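Local coordinates for protein DNA annealing helicase and endonuclease ZRANB3 (Homo sapiens, PDB 5MKW) that anneals DNA strands with its ATP-driven helicase and cuts DNA with an endonuclease, this part being its HNH domain, to preserve genome stability at stalled replication forks, at residues A[9-12]-A[13-16]; A[18-21]-A[22-25]; A[44-48]-A[49-53]; A[104-107]-A[108-112]. All coordinates share one frame; numbering follows the deposited sequence.

In the fold
The four contacts follow one another along the chain; each spans adjoining residues, so none nests inside or crosses another. Contact 1 lies on helix 5-16, which packs on the hairpin of strands 72-76 and 92-96. Just beyond it, contact 2 closes the loop that supplies two of the four zinc cysteines, and F13 and E16 of contact 1 touch G18 and Q21. Contact 3 turns the chain out of helix 39-47 towards helix 56-64, and its W50 packs on V25 of contact 2. Contact 4, on helix 97-118, lies across the chain's centre from contact 1. Zinc ties the 18-25 loop to the end of strand 92-96 through C96 and to the start of helix 97-118 through C99.

Contact 1. Residues A[9-12]-A[13-16]; sequences RAKV and FETE
V12 and E16, one helical turn apart, make the close-packed side of this stretch. The CG1 methyl of V12 stands anti to its own backbone N (chi1 171°), which sets it 3.3 Å from OE1 of E16. That carboxylate oxygen is hydrogen-bonded beyond the helix to T94, so the methyl packs against an acceptor already engaged. On the backbone of the same turn, V12 O takes two N-H groups: E16 N at 2.9 Å, in the carbonyl plane, and T15 N at 3.0 Å, well above that plane.

The outer side is looser. K11 and E14 run alongside each other in the same direction, and the lysine chain bends at chi2 and chi3 to bring NZ alongside the carboxylate, close to its plane and 3.5 Å from both OE1 and OE2 of E14, a long salt bridge. A methionine in place of K11 would probably leave the E14 carboxylate without its charged mate and freer to swing. A water also bridges this side, donating to K11 O at 2.7 Å while meeting the hydroxyl of T15.

V12 is buried against L89, V74, L92 and T94, while R9 donates from NH1 to the W72 carbonyl and also makes a cation-pi contact with its ring. Helix 5-16 thus lies against the two-stranded hairpin of the HNH domain with V12 as its apolar point of contact, flanked by R9 and E16.

Contact 2. Residues A[18-21]-A[22-25]; sequences GVCQ and LCNV. With ZN (zinc ion), chain C.
L22 begins the second half of the turn by pointing its backbone N-H back at C20: the N lies 3.5 Å from C20 SG. Its side chain leans over the preceding peptide, CD2 lying 3.8 Å from the carbonyl carbon of Q21, and also touches L95, C99 and R103.

C23 comes next and does two things. Its N-H makes a second, straighter bond to C20 SG, at 3.6 Å, and its own sulfur binds the zinc ion at 2.3 Å. SG of C23 sits between its backbone N and carbonyl carbon (chi1 76°), whereas SG of C20 stands anti to its N (chi1 -180°) and binds the zinc at 2.4 Å; the two different torsions aim both sulfurs at one metal. This is the Cys-x-x-Cys turn found in zinc knuckles, in which backbone amides wrap the first cysteine sulfur. Such N-H groups would be expected to draw off some of the negative charge gathered on the sulfur. C96 and C99 complete the four-cysteine site.

N24 follows with a positive phi that turns the chain back on itself, and its N makes a weak bond to C20 O.

V25 closes the loop from the other direction: its O accepts C20 N at 2.9 Å, nearly along the C=O axis. The same oxygen receives a CA-H contact from V19, while CG2 of V25 rests 4.0 Å from C20 CB, and its side chain reaches out to C96 and W50.

Contact 3. Residues A[44-48]-A[49-53]; sequences NLLYA and TWTSK
T51 folds back onto L46, and its side chain meets that leucine with every atom. CB comes first, 3.7 Å from L46 O and little farther from CD2 of L46. From there OG1, placed between its backbone N and carbonyl carbon (chi1 42°), reaches L46 O at 2.7 Å and donates its proton. The bond lies in the carbonyl plane, on a lone pair, with a C=O...O angle of 118°. The other branch, CG2, lies 4.0 Å from CD2 of L46 and also sits over a face of the neighbouring W50 ring, offset toward its rim. A valine in place of T51 would probably leave the carbonyl of L46, a buried residue, without this hydroxyl donor.

T49 and S52 steady the turn from within. T49 O accepts both the N and the OG of S52, which arrive from opposite faces of its plane, while CG2 of T49 lies 3.6 Å from L45 O.

The turn carries the chain out of helix 39-47 into the short 3-10 segment 50-53. L46 packs on M62 and I63 of helix 56-64 and on L34 of helix 27-36; T51 and W50 both rest on L30, and W50 reaches on to T97 and V98 of helix 97-118.

Contact 4. Residues A[104-107]-A[108-112]; sequences TARQ and AKERS
The guanidinium of R111 lies with one face over the backbone of the preceding turn: Q107 O is 3.6 Å above its plane and A108 CA 3.3 Å, both toward the rim. Its NH1 is hydrogen-bonded elsewhere, to the carbonyl of G82. R106 uses its guanidinium differently, edge on. NH1 donates to OE2 of E110 at 2.6 Å, the oxygen lying close to the guanidinium plane, in a salt bridge that is noticeably bent at the hydrogen. The carboxylate receives it on the syn side but 32° out of its own plane, and the two flat groups are turned 42° against each other. A bend at chi3 (39°) curls the arginine round to this position.

The second carboxylate oxygen has other work. OE1 of E110 accepts the backbone N of G82 and a water at 3.2 Å, and the same water accepts from NE2 of Q107 at 2.9 Å. Both oxygens of E110 are therefore engaged, which is likely to limit its rotation. Q107 is buried against P79, and E110 touches Y81.

Salt bridges four residues apart such as R106 to E110 are common on exposed helices. This one lies on the long helix 97-118 that follows the two-stranded hairpin, the beta-beta-alpha order of HNH nucleases, within the region assigned to endonuclease activity.

Contact 1. Residues A[9-12]-A[13-16]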
loop_
_atom_site.group_PDB
_atom_site.type_symbol
_atom_site.label_atom_id
_atom_site.label_comp_id
_atom_site.label_asym_id
_atom_site.label_seq_id
_atom_site.Cartn_x
_atom_site.Cartn_y
_atom_site.Cartn_z
ATOM N N ARG A 9 7.173 2.703 9.031
ATOM C CA ARG A 9 6.122 3.563 8.475
ATOM C C ARG A 9 6.364 4.983 8.922
ATOM O O ARG A 9 6.350 5.920 8.117
ATOM C CB ARG A 9 4.720 3.090 8.894
ATOM C CG ARG A 9 4.227 1.812 8.190
ATOM C CD ARG A 9 2.887 1.328 8.780
ATOM N NE ARG A 9 1.852 2.302 8.425
ATOM C CZ ARG A 9 1.193 2.323 7.271
ATOM N NH1 ARG A 9 1.417 1.392 6.356
ATOM N NH2 ARG A 9 0.303 3.279 7.030
ATOM N N ALA A 10 6.650 5.143 10.200
ATOM C CA ALA A 10 6.766 6.488 10.775
ATOM C C ALA A 10 8.009 7.171 10.243
ATOM O O ALA A 10 7.963 8.352 9.878
ATOM C CB ALA A 10 6.784 6.430 12.285
ATOM N N LYS A 11 9.070 6.420 10.088
ATOM C CA LYS A 11 10.320 6.985 9.535
ATOM C C LYS A 11 10.173 7.409 8.090
ATOM O O LYS A 11 10.583 8.517 7.728
ATOM C CB LYS A 11 11.475 6.024 9.612
ATOM C CG LYS A 11 12.014 5.751 10.999
ATOM C CD LYS A 11 12.557 6.978 11.690
ATOM C CE LYS A 11 13.637 7.658 10.891
ATOM N NZ LYS A 11 14.217 8.705 11.769
ATOM N N VAL A 12 9.508 6.584 7.277
ATOM C CA VAL A 12 9.316 6.949 5.875
ATOM C C VAL A 12 8.350 8.144 5.769
ATOM O O VAL A 12 8.577 9.064 5.004
ATOM C CB VAL A 12 8.816 5.756 5.049
ATOM C CG1 VAL A 12 8.424 6.206 3.673
ATOM C CG2 VAL A 12 9.877 4.660 4.974
ATOM N N PHE A 13 7.358 8.197 6.652
ATOM C CA PHE A 13 6.340 9.266 6.610
ATOM C C PHE A 13 6.956 10.636 6.891
ATOM O O PHE A 13 6.513 11.620 6.331
ATOM C CB PHE A 13 5.260 8.986 7.645
ATOM C CG PHE A 13 4.071 9.892 7.559
ATOM C CD1 PHE A 13 2.994 9.576 6.729
ATOM C CD2 PHE A 13 4.036 11.072 8.287
ATOM C CE1 PHE A 13 1.907 10.397 6.660
ATOM C CE2 PHE A 13 2.942 11.916 8.225
ATOM C CZ PHE A 13 1.899 11.606 7.370
ATOM N N GLU A 14 8.012 10.675 7.723
ATOM C CA GLU A 14 8.711 11.941 8.060
ATOM C C GLU A 14 9.131 12.644 6.771
ATOM O O GLU A 14 9.275 13.851 6.756
ATOM C CB GLU A 14 9.966 11.641 8.882
ATOM C CG GLU A 14 9.739 11.309 10.346
ATOM C CD GLU A 14 11.048 10.923 11.040
ATOM O OE1 GLU A 14 11.005 10.092 11.978
ATOM O OE2 GLU A 14 12.124 11.208 10.456
ATOM N N THR A 15 9.484 11.857 5.746
ATOM C CA THR A 15 9.895 12.387 4.478
ATOM C C THR A 15 8.791 12.382 3.413
ATOM O O THR A 15 8.715 13.312 2.633
ATOM C CB THR A 15 11.153 11.651 3.955
ATOM O OG1 THR A 15 12.273 11.972 4.775
ATOM C CG2 THR A 15 11.494 12.085 2.567
ATOM N N GLU A 16 7.899 11.391 3.382
ATOM C CA GLU A 16 7.034 11.228 2.213
ATOM C C GLU A 16 5.582 11.588 2.482
ATOM O O GLU A 16 4.825 11.858 1.529
ATOM C CB GLU A 16 7.186 9.782 1.683
ATOM C CG GLU A 16 8.553 9.574 1.097
ATOM C CD GLU A 16 8.808 8.205 0.518
ATOM O OE1 GLU A 16 7.974 7.286 0.612
ATOM O OE2 GLU A 16 9.922 8.039 -0.016
HETATM O O HOH W 1 12.256 9.519 5.842
#

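Contact 2. Residues A[18-21]-A[22-25]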
loop_
_atom_site.group_PDB
_atom_site.type_symbol
_atom_site.label_atom_id
_atom_site.label_comp_id
_atom_site.label_asym_id
_atom_site.label_seq_id
_atom_site.Cartn_x
_atom_site.Cartn_y
_atom_site.Cartn_z
ATOM N N GLY A 18 2.961 10.032 3.343
ATOM C CA GLY A 18 1.895 9.198 2.846
ATOM C C GLY A 18 1.565 9.457 1.392
ATOM O O GLY A 18 0.456 9.136 0.953
ATOM N N VAL A 19 2.549 9.949 0.628
ATOM C CA VAL A 19 2.402 10.179 -0.832
ATOM C C VAL A 19 3.050 9.074 -1.634
ATOM O O VAL A 19 4.203 8.678 -1.344
ATOM C CB VAL A 19 3.077 11.495 -1.257
ATOM C CG1 VAL A 19 2.908 11.708 -2.764
ATOM C CG2 VAL A 19 2.458 12.647 -0.484
ATOM N N CYS A 20 2.271 8.414 -2.471
ATOM C CA CYS A 20 2.779 7.232 -3.196
ATOM C C CYS A 20 3.890 7.657 -4.142
ATOM O O CYS A 20 3.726 8.638 -4.909
ATOM C CB CYS A 20 1.683 6.578 -4.028
ATOM S SG CYS A 20 2.229 5.109 -4.944
ATOM N N GLN A 21 5.007 6.939 -4.090
ATOM C CA GLN A 21 6.178 7.338 -4.870
ATOM C C GLN A 21 6.115 6.851 -6.305
ATOM O O GLN A 21 6.891 7.307 -7.124
ATOM C CB GLN A 21 7.446 6.856 -4.197
ATOM C CG GLN A 21 7.649 7.470 -2.837
ATOM C CD GLN A 21 7.700 9.014 -2.894
ATOM O OE1 GLN A 21 8.646 9.586 -3.409
ATOM N NE2 GLN A 21 6.682 9.670 -2.358
ATOM N N LEU A 22 5.133 6.003 -6.621
ATOM C CA LEU A 22 4.917 5.549 -8.004
ATOM C C LEU A 22 3.882 6.375 -8.746
ATOM O O LEU A 22 4.121 6.737 -9.890
ATOM C CB LEU A 22 4.549 4.071 -8.065
ATOM C CG LEU A 22 5.596 3.149 -7.444
ATOM C CD1 LEU A 22 5.286 1.683 -7.649
ATOM C CD2 LEU A 22 7.001 3.493 -7.944
ATOM N N CYS A 23 2.725 6.629 -8.126
ATOM C CA CYS A 23 1.631 7.284 -8.812
ATOM C C CYS A 23 1.274 8.657 -8.246
ATOM O O CYS A 23 0.476 9.359 -8.842
ATOM C CB CYS A 23 0.386 6.381 -8.807
ATOM S SG CYS A 23 -0.468 6.334 -7.223
ATOM N N ASN A 24 1.874 9.011 -7.121
ATOM C CA ASN A 24 1.826 10.329 -6.492
ATOM C C ASN A 24 0.463 10.736 -5.937
ATOM O O ASN A 24 0.256 11.881 -5.558
ATOM C CB ASN A 24 2.520 11.393 -7.347
ATOM C CG ASN A 24 3.962 11.012 -7.644
ATOM O OD1 ASN A 24 4.760 10.696 -6.729
ATOM N ND2 ASN A 24 4.258 10.855 -8.931
ATOM N N VAL A 25 -0.381 9.759 -5.685
ATOM C CA VAL A 25 -1.555 10.066 -4.908
ATOM C C VAL A 25 -1.193 10.389 -3.477
ATOM O O VAL A 25 -0.209 9.860 -2.915
ATOM C CB VAL A 25 -2.643 8.972 -4.973
ATOM C CG1 VAL A 25 -3.097 8.795 -6.408
ATOM C CG2 VAL A 25 -2.175 7.669 -4.336
HETATM ZN ZN ZN C . 0.259 4.475 -6.068
#

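Contact 3. Residues A[44-48]-A[49-53]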
loop_
_atom_site.group_PDB
_atom_site.type_symbol
_atom_site.label_atom_id
_atom_site.label_comp_id
_atom_site.label_asym_id
_atom_site.label_seq_id
_atom_site.Cartn_x
_atom_site.Cartn_y
_atom_site.Cartn_z
ATOM N N ASN A 44 -19.234 6.132 -1.500
ATOM C CA ASN A 44 -19.146 6.956 -2.711
ATOM C C ASN A 44 -17.815 7.661 -2.853
ATOM O O ASN A 44 -17.293 7.759 -3.956
ATOM C CB ASN A 44 -20.265 8.003 -2.758
ATOM C CG ASN A 44 -21.624 7.389 -3.075
ATOM O OD1 ASN A 44 -21.733 6.298 -3.669
ATOM N ND2 ASN A 44 -22.680 8.118 -2.718
ATOM N N LEU A 45 -17.245 8.107 -1.740
ATOM C CA LEU A 45 -15.889 8.653 -1.764
ATOM C C LEU A 45 -14.884 7.619 -2.287
ATOM O O LEU A 45 -13.980 7.965 -3.046
ATOM C CB LEU A 45 -15.451 9.105 -0.354
ATOM C CG LEU A 45 -16.192 10.344 0.182
ATOM C CD1 LEU A 45 -15.856 10.542 1.660
ATOM C CD2 LEU A 45 -15.907 11.622 -0.603
ATOM N N LEU A 46 -14.974 6.381 -1.795
ATOM C CA LEU A 46 -13.988 5.388 -2.166
ATOM C C LEU A 46 -14.105 5.029 -3.638
ATOM O O LEU A 46 -13.099 4.804 -4.299
ATOM C CB LEU A 46 -14.126 4.135 -1.301
ATOM C CG LEU A 46 -13.688 4.280 0.160
ATOM C CD1 LEU A 46 -14.214 3.123 0.994
ATOM C CD2 LEU A 46 -12.157 4.343 0.273
ATOM N N TYR A 47 -15.328 4.903 -4.150
ATOM C CA TYR A 47 -15.497 4.518 -5.553
ATOM C C TYR A 47 -15.323 5.665 -6.543
ATOM O O TYR A 47 -15.282 5.428 -7.744
ATOM C CB TYR A 47 -16.862 3.848 -5.779
ATOM C CG TYR A 47 -16.895 2.404 -5.283
ATOM C CD1 TYR A 47 -16.452 1.353 -6.097
ATOM C CD2 TYR A 47 -17.243 2.108 -3.972
ATOM C CE1 TYR A 47 -16.497 0.048 -5.647
ATOM C CE2 TYR A 47 -17.231 0.805 -3.496
ATOM C CZ TYR A 47 -16.906 -0.218 -4.359
ATOM O OH TYR A 47 -16.939 -1.516 -3.912
ATOM N N ALA A 48 -15.184 6.887 -6.035
ATOM C CA ALA A 48 -14.963 8.053 -6.883
ATOM C C ALA A 48 -13.501 8.311 -7.159
ATOM O O ALA A 48 -13.206 9.223 -7.911
ATOM C CB ALA A 48 -15.571 9.293 -6.251
ATOM N N THR A 49 -12.589 7.523 -6.589
ATOM C CA THR A 49 -11.165 7.792 -6.765
ATOM C C THR A 49 -10.352 6.503 -6.875
ATOM O O THR A 49 -10.916 5.445 -7.096
ATOM C CB THR A 49 -10.674 8.796 -5.689
ATOM O OG1 THR A 49 -9.427 9.312 -6.085
ATOM C CG2 THR A 49 -10.583 8.201 -4.331
ATOM N N TRP A 50 -9.033 6.612 -6.804
ATOM C CA TRP A 50 -8.081 5.503 -7.071
ATOM C C TRP A 50 -8.315 4.287 -6.205
ATOM O O TRP A 50 -7.996 3.169 -6.605
ATOM C CB TRP A 50 -6.627 5.989 -6.864
ATOM C CG TRP A 50 -6.337 6.497 -5.443
ATOM C CD1 TRP A 50 -6.352 7.790 -5.016
ATOM C CD2 TRP A 50 -5.895 5.727 -4.338
ATOM N NE1 TRP A 50 -5.974 7.867 -3.687
ATOM C CE2 TRP A 50 -5.713 6.599 -3.252
ATOM C CE3 TRP A 50 -5.571 4.392 -4.172
ATOM C CZ2 TRP A 50 -5.233 6.164 -2.026
ATOM C CZ3 TRP A 50 -5.229 3.944 -2.919
ATOM C CH2 TRP A 50 -5.008 4.831 -1.875
ATOM N N THR A 51 -8.891 4.482 -5.026
ATOM C CA THR A 51 -9.290 3.344 -4.152
ATOM C C THR A 51 -10.351 2.373 -4.788
ATOM O O THR A 51 -10.499 1.210 -4.376
ATOM C CB THR A 51 -9.871 3.890 -2.823
ATOM O OG1 THR A 51 -10.720 5.019 -3.106
ATOM C CG2 THR A 51 -8.763 4.325 -1.894
ATOM N N SER A 52 -11.039 2.838 -5.820
ATOM C CA SER A 52 -12.048 2.004 -6.482
ATOM C C SER A 52 -11.469 0.710 -7.028
ATOM O O SER A 52 -12.203 -0.270 -7.252
ATOM C CB SER A 52 -12.695 2.761 -7.633
ATOM O OG SER A 52 -11.768 2.945 -8.698
ATOM N N LYS A 53 -10.153 0.678 -7.179
ATOM C CA LYS A 53 -9.478 -0.498 -7.680
ATOM C C LYS A 53 -9.068 -1.507 -6.612
ATOM O O LYS A 53 -8.568 -2.554 -6.936
ATOM C CB LYS A 53 -8.253 -0.085 -8.473
ATOM C CG LYS A 53 -8.609 0.566 -9.790
ATOM C CD LYS A 53 -7.332 0.892 -10.563
ATOM C CE LYS A 53 -7.626 1.243 -12.017
ATOM N NZ LYS A 53 -6.446 0.933 -12.871
#

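Contact 4. Residues A[104-107]-A[108-112]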
loop_
_atom_site.group_PDB
_atom_site.type_symbol
_atom_site.label_atom_id
_atom_site.label_comp_id
_atom_site.label_asym_id
_atom_site.label_seq_id
_atom_site.Cartn_x
_atom_site.Cartn_y
_atom_site.Cartn_z
ATOM N N THR A 104 2.709 -6.723 -5.154
ATOM C CA THR A 104 2.555 -8.018 -4.501
ATOM C C THR A 104 2.099 -9.129 -5.466
ATOM O O THR A 104 2.598 -10.269 -5.438
ATOM C CB THR A 104 1.588 -7.818 -3.306
ATOM O OG1 THR A 104 2.265 -6.990 -2.337
ATOM C CG2 THR A 104 1.271 -9.084 -2.657
ATOM N N ALA A 105 1.126 -8.813 -6.295
ATOM C CA ALA A 105 0.597 -9.740 -7.295
ATOM C C ALA A 105 1.637 -10.085 -8.348
ATOM O O ALA A 105 1.803 -11.258 -8.702
ATOM C CB ALA A 105 -0.653 -9.172 -7.941
ATOM N N ARG A 106 2.403 -9.098 -8.777
ATOM C CA ARG A 106 3.515 -9.338 -9.702
ATOM C C ARG A 106 4.601 -10.235 -9.085
ATOM O O ARG A 106 5.076 -11.191 -9.716
ATOM C CB ARG A 106 4.154 -8.033 -10.149
ATOM C CG ARG A 106 5.144 -8.254 -11.274
ATOM C CD ARG A 106 5.645 -6.971 -11.883
ATOM N NE ARG A 106 5.878 -5.930 -10.891
ATOM C CZ ARG A 106 6.886 -5.922 -10.025
ATOM N NH1 ARG A 106 7.700 -6.965 -9.912
ATOM N NH2 ARG A 106 7.051 -4.887 -9.220
ATOM N N GLN A 107 4.940 -9.981 -7.830
ATOM C CA GLN A 107 5.967 -10.759 -7.177
ATOM C C GLN A 107 5.569 -12.208 -6.953
ATOM O O GLN A 107 6.434 -13.080 -6.952
ATOM C CB GLN A 107 6.370 -10.110 -5.873
ATOM C CG GLN A 107 7.011 -8.770 -6.113
ATOM C CD GLN A 107 7.313 -7.995 -4.850
ATOM O OE1 GLN A 107 6.788 -8.258 -3.770
ATOM N NE2 GLN A 107 8.202 -7.073 -4.974
ATOM N N ALA A 108 4.266 -12.457 -6.726
ATOM C CA ALA A 108 3.727 -13.835 -6.655
ATOM C C ALA A 108 3.815 -14.594 -7.981
ATOM O O ALA A 108 4.186 -15.753 -7.994
ATOM C CB ALA A 108 2.288 -13.817 -6.158
ATOM N N LYS A 109 3.605 -13.908 -9.092
ATOM C CA LYS A 109 3.863 -14.500 -10.399
ATOM C C LYS A 109 5.343 -14.767 -10.588
ATOM O O LYS A 109 5.715 -15.822 -11.079
ATOM C CB LYS A 109 3.344 -13.615 -11.532
ATOM C CG LYS A 109 1.849 -13.369 -11.463
ATOM C CD LYS A 109 1.088 -14.597 -10.958
ATOM C CE LYS A 109 -0.405 -14.474 -11.189
ATOM N NZ LYS A 109 -0.724 -14.330 -12.633
ATOM N N GLU A 110 6.188 -13.818 -10.189
ATOM C CA GLU A 110 7.631 -13.992 -10.292
ATOM C C GLU A 110 8.092 -15.202 -9.505
ATOM O O GLU A 110 8.912 -15.960 -10.002
ATOM C CB GLU A 110 8.373 -12.761 -9.820
ATOM C CG GLU A 110 8.195 -11.592 -10.761
ATOM C CD GLU A 110 8.647 -10.265 -10.189
ATOM O OE1 GLU A 110 9.113 -10.201 -9.030
ATOM O OE2 GLU A 110 8.493 -9.260 -10.914
ATOM N N ARG A 111 7.573 -15.375 -8.292
ATOM C CA ARG A 111 7.856 -16.580 -7.511
ATOM C C ARG A 111 7.420 -17.884 -8.232
ATOM O O ARG A 111 8.164 -18.881 -8.262
ATOM C CB ARG A 111 7.262 -16.460 -6.106
ATOM C CG ARG A 111 8.141 -15.587 -5.219
ATOM C CD ARG A 111 7.709 -15.528 -3.744
ATOM N NE ARG A 111 6.251 -15.397 -3.600
ATOM C CZ ARG A 111 5.580 -14.244 -3.457
ATOM N NH1 ARG A 111 6.198 -13.073 -3.354
ATOM N NH2 ARG A 111 4.263 -14.278 -3.394
ATOM N N SER A 112 6.244 -17.846 -8.860
ATOM C CA SER A 112 5.832 -18.861 -9.846
ATOM C C SER A 112 6.855 -19.111 -10.939
ATOM O O SER A 112 7.239 -20.237 -11.171
ATOM C CB SER A 112 4.536 -18.424 -10.535
ATOM O OG SER A 112 3.434 -19.022 -9.910
HETATM O O HOH W 2 9.920 -7.785 -7.156
#